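Uncharacterized protein (Parabacteroides merdae, PDB 4R7F) is of unknown function but has three immunoglobulin-like beta-sandwich domains, binds magnesium and carries a region related to type 9 secretion system plug proteins. Local coordinates at residues Asn222-Arg226 with Tyr264-Asp269; Asp271-Arg277 with Lys340-Asn345; Tyr346-Phe350 with Thr360-Glu364; Asn157-Val163 with Tyr368-Tyr374. All blocks are in the same frame, centred on the assembly; numbering follows the deposited sequence.

Contact 1: Asn222-Arg226 with Tyr264-Asp269; sequences NEYRR and YQYDQD. With MG (magnesium ion), chain G.
Residues 222-224 run extended into strand 225-228, which begins at Arg-225; 264-269 is an extended loop without regular strand. Their end-to-end directions differ by 46°, with CA atoms nearest at Asn-222/Tyr-264 (7.7 Å) and Tyr-224/Asp-269 (6.1 Å). Asn-222 OD1 accepts a 2.7 Å bond from Glu-223 N and another from water 1 (2.8 Å from Asn-222 OD1), which accepts from Gln-265 N (2.9 Å from the water). Glu-223 folds its side chain (chi1 and chi2 both m) toward the loop, where Tyr-264 OH donates a very short 2.5 Å hydrogen bond to Glu-223 OE2. This is one corner of a carboxylate-rich magnesium site: Glu-223 OE1 lies 2.4 Å from MG, and Asp-269 (chi1 p) is bidentate, OD1 at 2.5 Å and OD2 at 2.4 Å from MG. Water 2, 2.4 Å from MG, donates to Asn-222 O; Asp-271 and the carbonyl of Gln-371 complete six ligand atoms. Asp-269 OD2 also accepts a nearly linear bond from Tyr-224 N (2.9 Å), at the edge of the Tyr-224 ring. Farther along, Arg-226 NH1 makes a salt bridge to Asp-267 OD1 (2.7 Å), weak as a hydrogen bond, while Gln-268 O lies over one guanidinium face.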
# COMPACT_ATOMS: atom_id res chain seq x y z
N ASN A 222 -6.81 -3.34 -15.96
CA ASN A 222 -5.71 -2.47 -16.33
C ASN A 222 -5.73 -1.30 -15.35
O ASN A 222 -6.73 -1.09 -14.63
CB ASN A 222 -5.88 -1.95 -17.76
CG ASN A 222 -4.56 -1.50 -18.40
OD1 ASN A 222 -3.57 -1.28 -17.71
ND2 ASN A 222 -4.54 -1.37 -19.70
N GLU A 223 -4.63 -0.55 -15.31
CA GLU A 223 -4.62 0.69 -14.53
C GLU A 223 -5.58 1.64 -15.21
O GLU A 223 -5.70 1.65 -16.45
CB GLU A 223 -3.22 1.33 -14.40
CG GLU A 223 -2.10 0.37 -13.92
CD GLU A 223 -2.33 -0.29 -12.55
OE1 GLU A 223 -3.26 0.08 -11.78
OE2 GLU A 223 -1.56 -1.23 -12.26
N TYR A 224 -6.29 2.38 -14.39
CA TYR A 224 -7.29 3.28 -14.87
C TYR A 224 -6.58 4.37 -15.64
O TYR A 224 -5.39 4.70 -15.39
CB TYR A 224 -8.12 3.89 -13.72
CG TYR A 224 -9.13 2.96 -13.09
CD1 TYR A 224 -8.75 1.87 -12.38
CD2 TYR A 224 -10.51 3.20 -13.21
CE1 TYR A 224 -9.68 1.01 -11.81
CE2 TYR A 224 -11.44 2.36 -12.66
CZ TYR A 224 -11.02 1.26 -11.94
OH TYR A 224 -11.94 0.39 -11.37
N ARG A 225 -7.32 4.91 -16.59
CA ARG A 225 -6.93 6.07 -17.34
C ARG A 225 -7.03 7.28 -16.44
O ARG A 225 -7.89 7.34 -15.54
CB ARG A 225 -7.86 6.28 -18.54
CG ARG A 225 -7.80 5.18 -19.59
CD ARG A 225 -9.02 5.23 -20.48
NE ARG A 225 -9.19 4.04 -21.28
CZ ARG A 225 -8.61 3.82 -22.46
NH1 ARG A 225 -7.79 4.70 -23.00
NH2 ARG A 225 -8.86 2.69 -23.09
N ARG A 226 -6.15 8.26 -16.70
CA ARG A 226 -6.10 9.48 -15.86
C ARG A 226 -6.13 10.71 -16.71
O ARG A 226 -5.70 10.71 -17.87
CB ARG A 226 -4.87 9.50 -14.94
CG ARG A 226 -4.81 8.34 -13.94
CD ARG A 226 -3.39 7.98 -13.53
NE ARG A 226 -2.65 9.11 -12.93
CZ ARG A 226 -1.40 9.47 -13.25
NH1 ARG A 226 -0.68 8.81 -14.16
NH2 ARG A 226 -0.85 10.50 -12.63
N TYR A 264 1.50 -4.77 -20.64
CA TYR A 264 1.20 -3.95 -19.45
C TYR A 264 2.17 -2.78 -19.32
O TYR A 264 3.36 -2.98 -19.53
CB TYR A 264 1.26 -4.81 -18.18
CG TYR A 264 1.12 -4.02 -16.88
CD1 TYR A 264 -0.13 -3.60 -16.46
CD2 TYR A 264 2.21 -3.73 -16.07
CE1 TYR A 264 -0.30 -2.86 -15.31
CE2 TYR A 264 2.05 -3.02 -14.88
CZ TYR A 264 0.78 -2.58 -14.52
OH TYR A 264 0.54 -1.88 -13.36
N GLN A 265 1.67 -1.58 -19.03
CA GLN A 265 2.48 -0.38 -18.77
C GLN A 265 2.24 0.06 -17.34
O GLN A 265 1.11 0.45 -17.01
CB GLN A 265 2.08 0.79 -19.69
CG GLN A 265 1.78 0.45 -21.15
CD GLN A 265 2.98 0.58 -22.07
OE1 GLN A 265 3.51 1.68 -22.26
NE2 GLN A 265 3.42 -0.54 -22.65
N TYR A 266 3.26 0.01 -16.49
CA TYR A 266 3.10 0.54 -15.14
C TYR A 266 2.69 2.01 -15.26
O TYR A 266 3.28 2.78 -16.01
CB TYR A 266 4.33 0.37 -14.23
CG TYR A 266 4.06 0.97 -12.84
CD1 TYR A 266 3.42 0.22 -11.84
CD2 TYR A 266 4.38 2.30 -12.57
CE1 TYR A 266 3.13 0.79 -10.59
CE2 TYR A 266 4.10 2.87 -11.33
CZ TYR A 266 3.48 2.12 -10.35
OH TYR A 266 3.21 2.74 -9.14
N ASP A 267 1.59 2.33 -14.61
CA ASP A 267 1.09 3.69 -14.42
C ASP A 267 0.66 3.67 -12.97
O ASP A 267 0.32 2.61 -12.44
CB ASP A 267 -0.12 3.99 -15.33
CG ASP A 267 -0.75 5.37 -15.07
OD1 ASP A 267 0.02 6.29 -14.74
OD2 ASP A 267 -2.01 5.53 -15.22
N GLN A 268 0.67 4.80 -12.31
CA GLN A 268 0.22 4.85 -10.93
C GLN A 268 -1.22 5.40 -11.00
O GLN A 268 -1.42 6.48 -11.54
CB GLN A 268 1.13 5.77 -10.13
CG GLN A 268 1.10 5.50 -8.64
CD GLN A 268 1.51 6.71 -7.81
OE1 GLN A 268 1.86 7.76 -8.36
NE2 GLN A 268 1.45 6.58 -6.49
N ASP A 269 -2.21 4.64 -10.51
CA ASP A 269 -3.59 5.10 -10.43
C ASP A 269 -4.13 5.05 -8.99
O ASP A 269 -3.42 4.75 -8.05
CB ASP A 269 -4.50 4.31 -11.39
CG ASP A 269 -4.75 2.87 -10.92
OD1 ASP A 269 -4.14 2.45 -9.92
OD2 ASP A 269 -5.55 2.15 -11.56
MG MG G . -5.07 0.18 -10.27
O HOH W 1 -1.18 -1.54 -19.19
O HOH W 2 -6.56 -0.93 -11.77

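Contact 2: Asp271-Arg277 with Lys340-Asn345; sequences DGRFFIR and KQGSYN. With MG (magnesium ion), chain G.
This is a buried antiparallel strand pairing in the sheet that also holds strands 225-228 and 305-310: strand 274-276 runs beside 342-345, axes 4.6 Å apart at closest and directions 171° apart. Phe-275 and Ser-343 form the hydrogen-bonded pair (Phe-275 N to Ser-343 O 2.8 Å, Ser-343 N to Phe-275 O 2.9 Å); Phe-274 and Tyr-344 are the adjoining non-hydrogen-bonded pair. Asn-345 N to Arg-273 O (2.9 Å) and Arg-277 N to Gln-341 O (3.3 Å) extend the pairing. Gly-342 suits the close approach: on this backbone a CB would clash with Phe-275 O. Phe-274 (chi1 p) lays CB over the Tyr-344 ring (3.8 Å to its centroid); the rings, 18° apart, barely overlap. Arg-277 NH1 donates to Ser-343 OG (3.0 Å). Ahead of the strand, Gly-272 N donates to Asn-345 OD1 (3.2 Å), which also bonds Gln-270. Asp-271 OD1 lies 2.2 Å from MG, so the loop entering this sheet of an immunoglobulin-like sandwich carries a magnesium ligand.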
# COMPACT_ATOMS: atom_id res chain seq x y z
N ASP A 271 -7.36 3.55 -8.53
CA ASP A 271 -8.43 2.55 -8.73
C ASP A 271 -9.85 3.11 -8.89
O ASP A 271 -10.79 2.59 -8.27
CB ASP A 271 -8.41 1.54 -7.58
CG ASP A 271 -7.11 0.71 -7.52
OD1 ASP A 271 -6.40 0.54 -8.55
OD2 ASP A 271 -6.84 0.19 -6.40
N GLY A 272 -9.97 4.19 -9.68
CA GLY A 272 -11.22 4.76 -10.09
C GLY A 272 -11.59 6.02 -9.33
O GLY A 272 -12.58 6.66 -9.64
N ARG A 273 -10.79 6.40 -8.36
CA ARG A 273 -11.08 7.59 -7.59
C ARG A 273 -10.83 8.87 -8.36
O ARG A 273 -10.15 8.89 -9.41
CB ARG A 273 -10.26 7.62 -6.30
CG ARG A 273 -10.56 6.48 -5.36
CD ARG A 273 -9.60 6.45 -4.18
NE ARG A 273 -10.04 5.45 -3.22
CZ ARG A 273 -9.72 4.17 -3.27
NH1 ARG A 273 -8.92 3.71 -4.22
NH2 ARG A 273 -10.19 3.34 -2.35
N PHE A 274 -11.39 9.95 -7.83
CA PHE A 274 -11.11 11.30 -8.30
C PHE A 274 -10.83 12.21 -7.12
O PHE A 274 -11.21 11.88 -6.00
CB PHE A 274 -12.26 11.85 -9.16
CG PHE A 274 -13.54 12.13 -8.40
CD1 PHE A 274 -13.68 13.26 -7.65
CD2 PHE A 274 -14.60 11.26 -8.48
CE1 PHE A 274 -14.84 13.49 -6.96
CE2 PHE A 274 -15.76 11.50 -7.84
CZ PHE A 274 -15.89 12.60 -7.06
N PHE A 275 -10.22 13.36 -7.38
CA PHE A 275 -9.78 14.26 -6.33
C PHE A 275 -10.03 15.66 -6.81
O PHE A 275 -9.53 16.05 -7.86
CB PHE A 275 -8.30 14.07 -6.07
CG PHE A 275 -7.95 12.66 -5.74
CD1 PHE A 275 -7.65 11.75 -6.76
CD2 PHE A 275 -8.01 12.21 -4.44
CE1 PHE A 275 -7.41 10.43 -6.47
CE2 PHE A 275 -7.74 10.89 -4.15
CZ PHE A 275 -7.44 10.01 -5.17
N ILE A 276 -10.82 16.40 -6.04
CA ILE A 276 -11.20 17.75 -6.42
C ILE A 276 -10.07 18.71 -6.01
O ILE A 276 -9.70 18.79 -4.86
CB ILE A 276 -12.52 18.16 -5.78
CG1 ILE A 276 -13.65 17.19 -6.18
CG2 ILE A 276 -12.84 19.60 -6.13
CD1 ILE A 276 -13.91 17.05 -7.67
N ARG A 277 -9.53 19.41 -7.02
CA ARG A 277 -8.32 20.22 -6.91
C ARG A 277 -8.41 21.33 -7.97
O ARG A 277 -9.04 21.16 -9.01
CB ARG A 277 -7.06 19.37 -7.16
CG ARG A 277 -6.90 18.09 -6.35
CD ARG A 277 -5.69 17.28 -6.80
NE ARG A 277 -5.19 16.33 -5.79
CZ ARG A 277 -4.64 15.17 -6.10
NH1 ARG A 277 -4.55 14.83 -7.37
NH2 ARG A 277 -4.20 14.34 -5.16
N LYS A 340 -16.60 18.70 -11.91
CA LYS A 340 -15.82 19.62 -11.09
C LYS A 340 -14.34 19.37 -11.30
O LYS A 340 -13.88 18.22 -11.36
CB LYS A 340 -16.19 19.43 -9.63
CG LYS A 340 -15.76 20.52 -8.68
CD LYS A 340 -16.19 20.18 -7.25
CE LYS A 340 -16.15 21.38 -6.33
NZ LYS A 340 -17.08 21.24 -5.18
N GLN A 341 -13.60 20.45 -11.41
CA GLN A 341 -12.17 20.40 -11.63
C GLN A 341 -11.42 19.52 -10.64
O GLN A 341 -11.70 19.54 -9.44
CB GLN A 341 -11.58 21.80 -11.51
CG GLN A 341 -11.98 22.76 -12.59
CD GLN A 341 -11.37 24.11 -12.31
OE1 GLN A 341 -11.86 24.86 -11.45
NE2 GLN A 341 -10.28 24.41 -13.00
N GLY A 342 -10.42 18.80 -11.16
CA GLY A 342 -9.59 17.91 -10.35
C GLY A 342 -8.86 16.85 -11.18
O GLY A 342 -8.73 16.99 -12.41
N SER A 343 -8.39 15.80 -10.50
CA SER A 343 -7.75 14.63 -11.12
C SER A 343 -8.73 13.50 -11.10
O SER A 343 -9.24 13.14 -10.03
CB SER A 343 -6.49 14.18 -10.35
OG SER A 343 -5.60 15.26 -10.14
N TYR A 344 -8.96 12.91 -12.26
CA TYR A 344 -9.93 11.80 -12.39
C TYR A 344 -9.28 10.52 -12.90
O TYR A 344 -8.52 10.55 -13.88
CB TYR A 344 -11.09 12.20 -13.33
CG TYR A 344 -12.07 13.19 -12.71
CD1 TYR A 344 -11.74 14.55 -12.54
CD2 TYR A 344 -13.35 12.78 -12.29
CE1 TYR A 344 -12.64 15.45 -11.97
CE2 TYR A 344 -14.23 13.66 -11.71
CZ TYR A 344 -13.87 14.99 -11.54
OH TYR A 344 -14.77 15.85 -10.97
N ASN A 345 -9.57 9.40 -12.23
CA ASN A 345 -9.40 8.08 -12.83
C ASN A 345 -10.69 7.71 -13.59
O ASN A 345 -11.80 8.01 -13.15
CB ASN A 345 -9.20 6.98 -11.78
CG ASN A 345 -7.84 6.99 -11.08
OD1 ASN A 345 -7.46 5.98 -10.51
ND2 ASN A 345 -7.13 8.09 -11.07
MG MG G . -5.07 0.18 -10.27
O HOH W 3 -13.49 8.82 -11.11
O HOH W 2 -6.56 -0.93 -11.77

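Contact 3: Tyr346-Phe350 with Thr360-Glu364; sequences YQYLF and TGPIE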
# COMPACT_ATOMS: atom_id res chain seq x y z
N TYR A 346 -10.55 6.95 -14.67
CA TYR A 346 -11.70 6.48 -15.41
C TYR A 346 -11.32 5.32 -16.30
O TYR A 346 -10.16 5.11 -16.59
CB TYR A 346 -12.34 7.62 -16.24
CG TYR A 346 -11.54 8.10 -17.44
CD1 TYR A 346 -10.49 9.01 -17.31
CD2 TYR A 346 -11.86 7.67 -18.72
CE1 TYR A 346 -9.79 9.45 -18.45
CE2 TYR A 346 -11.17 8.10 -19.83
CZ TYR A 346 -10.13 8.98 -19.71
OH TYR A 346 -9.48 9.39 -20.87
N GLN A 347 -12.32 4.57 -16.74
CA GLN A 347 -12.13 3.52 -17.71
C GLN A 347 -13.45 3.22 -18.38
O GLN A 347 -14.52 3.76 -18.03
CB GLN A 347 -11.60 2.26 -17.04
CG GLN A 347 -12.62 1.60 -16.17
CD GLN A 347 -12.12 0.35 -15.46
OE1 GLN A 347 -11.03 -0.16 -15.72
NE2 GLN A 347 -12.93 -0.14 -14.54
N TYR A 348 -13.36 2.32 -19.33
CA TYR A 348 -14.45 1.98 -20.19
C TYR A 348 -14.76 0.50 -20.05
O TYR A 348 -13.92 -0.34 -20.34
CB TYR A 348 -14.05 2.28 -21.64
CG TYR A 348 -13.81 3.75 -21.96
CD1 TYR A 348 -14.87 4.68 -22.05
CD2 TYR A 348 -12.54 4.20 -22.25
CE1 TYR A 348 -14.63 6.00 -22.39
CE2 TYR A 348 -12.30 5.51 -22.57
CZ TYR A 348 -13.32 6.41 -22.63
OH TYR A 348 -13.00 7.71 -22.99
N LEU A 349 -15.96 0.19 -19.61
CA LEU A 349 -16.37 -1.18 -19.43
C LEU A 349 -17.40 -1.53 -20.49
O LEU A 349 -18.22 -0.72 -20.84
CB LEU A 349 -17.00 -1.37 -18.06
CG LEU A 349 -16.14 -1.21 -16.82
CD1 LEU A 349 -17.00 -1.51 -15.59
CD2 LEU A 349 -14.95 -2.15 -16.87
N PHE A 350 -17.32 -2.76 -20.96
CA PHE A 350 -18.28 -3.35 -21.86
C PHE A 350 -19.26 -4.24 -21.06
O PHE A 350 -18.82 -5.09 -20.28
CB PHE A 350 -17.50 -4.23 -22.86
CG PHE A 350 -18.35 -4.94 -23.84
CD1 PHE A 350 -19.00 -4.24 -24.84
CD2 PHE A 350 -18.49 -6.31 -23.77
CE1 PHE A 350 -19.81 -4.90 -25.76
CE2 PHE A 350 -19.28 -6.98 -24.69
CZ PHE A 350 -19.93 -6.28 -25.70
N THR A 360 -13.62 -5.37 -18.21
CA THR A 360 -12.44 -4.58 -18.60
C THR A 360 -11.76 -5.17 -19.86
O THR A 360 -10.97 -4.51 -20.52
CB THR A 360 -11.42 -4.64 -17.44
OG1 THR A 360 -11.41 -5.98 -16.94
CG2 THR A 360 -11.80 -3.70 -16.34
N GLY A 361 -12.04 -6.42 -20.17
CA GLY A 361 -11.28 -7.09 -21.21
C GLY A 361 -11.30 -6.44 -22.58
O GLY A 361 -10.26 -6.29 -23.21
N PRO A 362 -12.49 -6.10 -23.08
CA PRO A 362 -12.57 -5.67 -24.49
C PRO A 362 -11.88 -4.33 -24.80
O PRO A 362 -11.21 -4.21 -25.80
CB PRO A 362 -14.08 -5.61 -24.75
CG PRO A 362 -14.68 -6.55 -23.76
CD PRO A 362 -13.82 -6.40 -22.52
N ILE A 363 -11.99 -3.35 -23.92
CA ILE A 363 -11.38 -2.03 -24.17
C ILE A 363 -10.11 -1.72 -23.35
O ILE A 363 -9.18 -1.06 -23.83
CB ILE A 363 -12.45 -0.97 -23.91
CG1 ILE A 363 -13.61 -1.21 -24.88
CG2 ILE A 363 -11.87 0.44 -24.03
CD1 ILE A 363 -14.93 -0.67 -24.41
N GLU A 364 -10.10 -2.16 -22.09
CA GLU A 364 -9.01 -1.83 -21.20
C GLU A 364 -7.96 -2.91 -21.18
O GLU A 364 -6.80 -2.64 -20.92
CB GLU A 364 -9.53 -1.54 -19.79
CG GLU A 364 -10.52 -0.39 -19.74
CD GLU A 364 -10.00 0.93 -20.29
OE1 GLU A 364 -8.81 1.03 -20.73
OE2 GLU A 364 -10.79 1.90 -20.31
O HOH W 4 -13.82 -2.96 -21.52
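One direct hydrogen bond joins the strand to the returning loop: Tyr-348 N donates to Glu-364 OE2 at 2.8 Å. The same carboxylate forms salt bridges with Arg-225 (through OE2) and Arg-259 (through OE1), so it ties strand 342-352 to its neighbour 225-228 and to another loop. Water 4 makes a second link, donating to Tyr-348 O (2.9 Å from the water) and accepting from Ile-363 N (3.0 Å from the water). Within the loop, Glu-364 N reaches Thr-360 O at 3.0 Å, closing a single helix-like turn. The apolar contacts are spread along the strand. Ile-363 CG2 packs on Tyr-348 CB (3.7 Å), Pro-362 CG on Phe-350 CB (3.8 Å), and Thr-360 CG2 on Leu-349 CD2 (3.6 Å). Tyr-348 and Ile-363 also touch Leu-297 of the facing sheet, so these two lie between the sheets, while the Tyr-348 hydroxyl bonds Asp-256. The whole is a loop folded back against the strand it has just left, packed against the core of what is probably one of the immunoglobulin-like beta-sandwiches.

Contact 4: Asn157-Val163 with Tyr368-Tyr374; sequences NQSHQQV and YQTQNEY. With MG (magnesium ion), chain G.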
# COMPACT_ATOMS: atom_id res chain seq x y z
N ASN A 157 -0.33 -15.96 -14.41
CA ASN A 157 0.16 -14.65 -14.79
C ASN A 157 -0.19 -14.34 -16.26
O ASN A 157 0.68 -14.09 -17.09
CB ASN A 157 1.66 -14.55 -14.51
CG ASN A 157 2.00 -14.80 -13.05
OD1 ASN A 157 1.21 -14.53 -12.13
ND2 ASN A 157 3.14 -15.36 -12.83
N GLN A 158 -1.49 -14.43 -16.56
CA GLN A 158 -2.00 -14.08 -17.88
C GLN A 158 -2.97 -12.93 -17.71
O GLN A 158 -2.54 -11.76 -17.59
CB GLN A 158 -2.64 -15.27 -18.59
CG GLN A 158 -1.62 -16.19 -19.27
CD GLN A 158 -0.80 -15.48 -20.32
OE1 GLN A 158 -1.31 -14.65 -21.07
NE2 GLN A 158 0.48 -15.82 -20.38
N SER A 159 -4.26 -13.22 -17.60
CA SER A 159 -5.25 -12.17 -17.55
C SER A 159 -6.11 -12.13 -16.29
O SER A 159 -7.09 -11.41 -16.27
CB SER A 159 -6.15 -12.33 -18.77
OG SER A 159 -6.57 -13.67 -18.80
N HIS A 160 -5.77 -12.86 -15.24
CA HIS A 160 -6.65 -12.86 -14.07
C HIS A 160 -5.91 -12.62 -12.78
O HIS A 160 -4.67 -12.69 -12.72
CB HIS A 160 -7.38 -14.20 -13.96
CG HIS A 160 -8.32 -14.46 -15.08
ND1 HIS A 160 -7.93 -15.03 -16.27
CD2 HIS A 160 -9.65 -14.25 -15.19
CE1 HIS A 160 -8.98 -15.15 -17.06
NE2 HIS A 160 -10.04 -14.70 -16.42
N GLN A 161 -6.70 -12.32 -11.76
CA GLN A 161 -6.26 -12.21 -10.39
C GLN A 161 -7.16 -13.07 -9.53
O GLN A 161 -8.36 -13.11 -9.74
CB GLN A 161 -6.28 -10.75 -9.94
CG GLN A 161 -4.97 -10.07 -10.27
CD GLN A 161 -4.99 -8.56 -10.20
OE1 GLN A 161 -5.84 -7.92 -9.56
NE2 GLN A 161 -4.02 -7.99 -10.85
N GLN A 162 -6.61 -13.74 -8.54
CA GLN A 162 -7.41 -14.53 -7.64
C GLN A 162 -7.20 -14.09 -6.21
O GLN A 162 -6.07 -13.94 -5.75
CB GLN A 162 -7.05 -16.00 -7.79
CG GLN A 162 -7.69 -16.95 -6.79
CD GLN A 162 -7.75 -18.40 -7.32
OE1 GLN A 162 -7.06 -18.77 -8.26
NE2 GLN A 162 -8.64 -19.20 -6.75
N VAL A 163 -8.31 -13.90 -5.51
CA VAL A 163 -8.33 -13.56 -4.08
C VAL A 163 -8.49 -14.80 -3.22
O VAL A 163 -9.30 -15.68 -3.51
CB VAL A 163 -9.54 -12.69 -3.77
CG1 VAL A 163 -9.56 -12.34 -2.29
CG2 VAL A 163 -9.51 -11.43 -4.63
N TYR A 368 -2.39 -9.38 -15.72
CA TYR A 368 -2.26 -9.91 -14.34
C TYR A 368 -1.49 -8.99 -13.40
O TYR A 368 -1.72 -9.03 -12.20
CB TYR A 368 -1.61 -11.30 -14.30
CG TYR A 368 -0.11 -11.25 -14.45
CD1 TYR A 368 0.46 -11.12 -15.72
CD2 TYR A 368 0.73 -11.28 -13.33
CE1 TYR A 368 1.82 -11.03 -15.88
CE2 TYR A 368 2.11 -11.18 -13.48
CZ TYR A 368 2.63 -11.08 -14.75
OH TYR A 368 3.97 -10.99 -14.93
N GLN A 369 -0.57 -8.18 -13.94
CA GLN A 369 0.25 -7.27 -13.13
C GLN A 369 -0.54 -6.15 -12.49
O GLN A 369 -0.03 -5.51 -11.57
CB GLN A 369 1.37 -6.58 -13.95
CG GLN A 369 2.29 -7.45 -14.81
CD GLN A 369 1.77 -7.74 -16.22
OE1 GLN A 369 0.55 -7.79 -16.50
NE2 GLN A 369 2.70 -7.92 -17.13
N THR A 370 -1.72 -5.83 -13.04
CA THR A 370 -2.46 -4.63 -12.68
C THR A 370 -2.68 -4.53 -11.15
O THR A 370 -3.11 -5.49 -10.49
CB THR A 370 -3.82 -4.59 -13.43
OG1 THR A 370 -3.55 -4.45 -14.82
CG2 THR A 370 -4.70 -3.43 -12.96
N GLN A 371 -2.39 -3.37 -10.61
CA GLN A 371 -2.66 -3.08 -9.20
C GLN A 371 -4.16 -2.81 -9.03
O GLN A 371 -4.70 -1.83 -9.57
CB GLN A 371 -1.82 -1.88 -8.72
CG GLN A 371 -2.08 -1.45 -7.26
CD GLN A 371 -3.27 -0.47 -7.01
OE1 GLN A 371 -3.50 0.52 -7.76
NE2 GLN A 371 -4.00 -0.72 -5.90
N ASN A 372 -4.84 -3.71 -8.32
CA ASN A 372 -6.26 -3.54 -8.00
C ASN A 372 -6.44 -3.70 -6.52
O ASN A 372 -5.56 -4.20 -5.83
CB ASN A 372 -7.10 -4.60 -8.71
CG ASN A 372 -7.19 -4.37 -10.19
OD1 ASN A 372 -7.56 -3.27 -10.66
ND2 ASN A 372 -6.84 -5.37 -10.94
N GLU A 373 -7.58 -3.27 -6.01
CA GLU A 373 -7.91 -3.52 -4.62
C GLU A 373 -9.16 -4.39 -4.52
O GLU A 373 -9.99 -4.36 -5.40
CB GLU A 373 -8.12 -2.22 -3.87
CG GLU A 373 -9.36 -1.45 -4.26
CD GLU A 373 -9.34 -0.05 -3.70
OE1 GLU A 373 -8.48 0.75 -4.15
OE2 GLU A 373 -10.15 0.24 -2.82
N TYR A 374 -9.27 -5.14 -3.43
CA TYR A 374 -10.39 -6.02 -3.20
C TYR A 374 -10.81 -5.87 -1.77
O TYR A 374 -10.00 -6.03 -0.88
CB TYR A 374 -9.99 -7.47 -3.43
CG TYR A 374 -9.56 -7.70 -4.83
CD1 TYR A 374 -8.26 -7.46 -5.23
CD2 TYR A 374 -10.45 -8.10 -5.79
CE1 TYR A 374 -7.86 -7.66 -6.55
CE2 TYR A 374 -10.05 -8.32 -7.11
CZ TYR A 374 -8.77 -8.08 -7.49
OH TYR A 374 -8.40 -8.23 -8.84
MG MG G . -5.07 0.18 -10.27
O HOH W 2 -6.56 -0.93 -11.77
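Strands 160-168 and 373-380 belong to different sheets of an immunoglobulin-like beta-sandwich, and here one end of 160-168 meets the loop leading into 373-380. Asn-157, in left-handed backbone conformation, sets CB squarely over the face of the Tyr-368 ring, 3.4 Å from its centroid, a CH-pi contact. The CA-to-CB bond of Gln-158 points away, but its carbonyl accepts: Tyr-368 N donates to Gln-158 O at 3.0 Å. Beyond Ser-159 and His-160, whose CA-to-CB bonds also point away, Gln-161 is the polar hub. Its NE2 donates to two loop carbonyls, Tyr-368 O (2.9 Å from NE2) and Thr-370 O (2.7 Å from NE2), and its OE1 accepts from Tyr-374 OH (2.7 Å) and Asn-372 ND2 (3.1 Å), which also bonds the Ala-220 carbonyl. These bonds bracket Gln-371, whose carbonyl O lies 2.2 Å from MG; Asn-372 OD1 accepts from the metal-bound water 2. Val-163, the next inward residue, packs between the sheets, with CG2 3.6 Å from Tyr-374 CD2 and over that ring's face, 3.9 Å from its centroid.

Contacts 1, 2 and 4 converge on one magnesium ion and share water 2. Contact 1 supplies Glu-223 and Asp-269, contact 2 Asp-271 and contact 4 the Gln-371 carbonyl, so the ion joins two beta-sandwiches, one inserted in the sequence of the other. Glu-223 OE2 is 2.8 Å from Gln-371 N, a probable hydrogen bond, and Arg-273 NH1 of contact 2, also hydrogen-bonded to Gln-270 O, makes a 3.0 Å salt bridge to Glu-373 OE1 of contact 4. Contacts 2 and 3 follow one another on strand 342-352. Contact 3 binds no metal, the Gln-347 side chain being about 8 Å from the ion, but its Glu-364 OE2 meets Arg-225 NE of contact 1 at 2.8 Å.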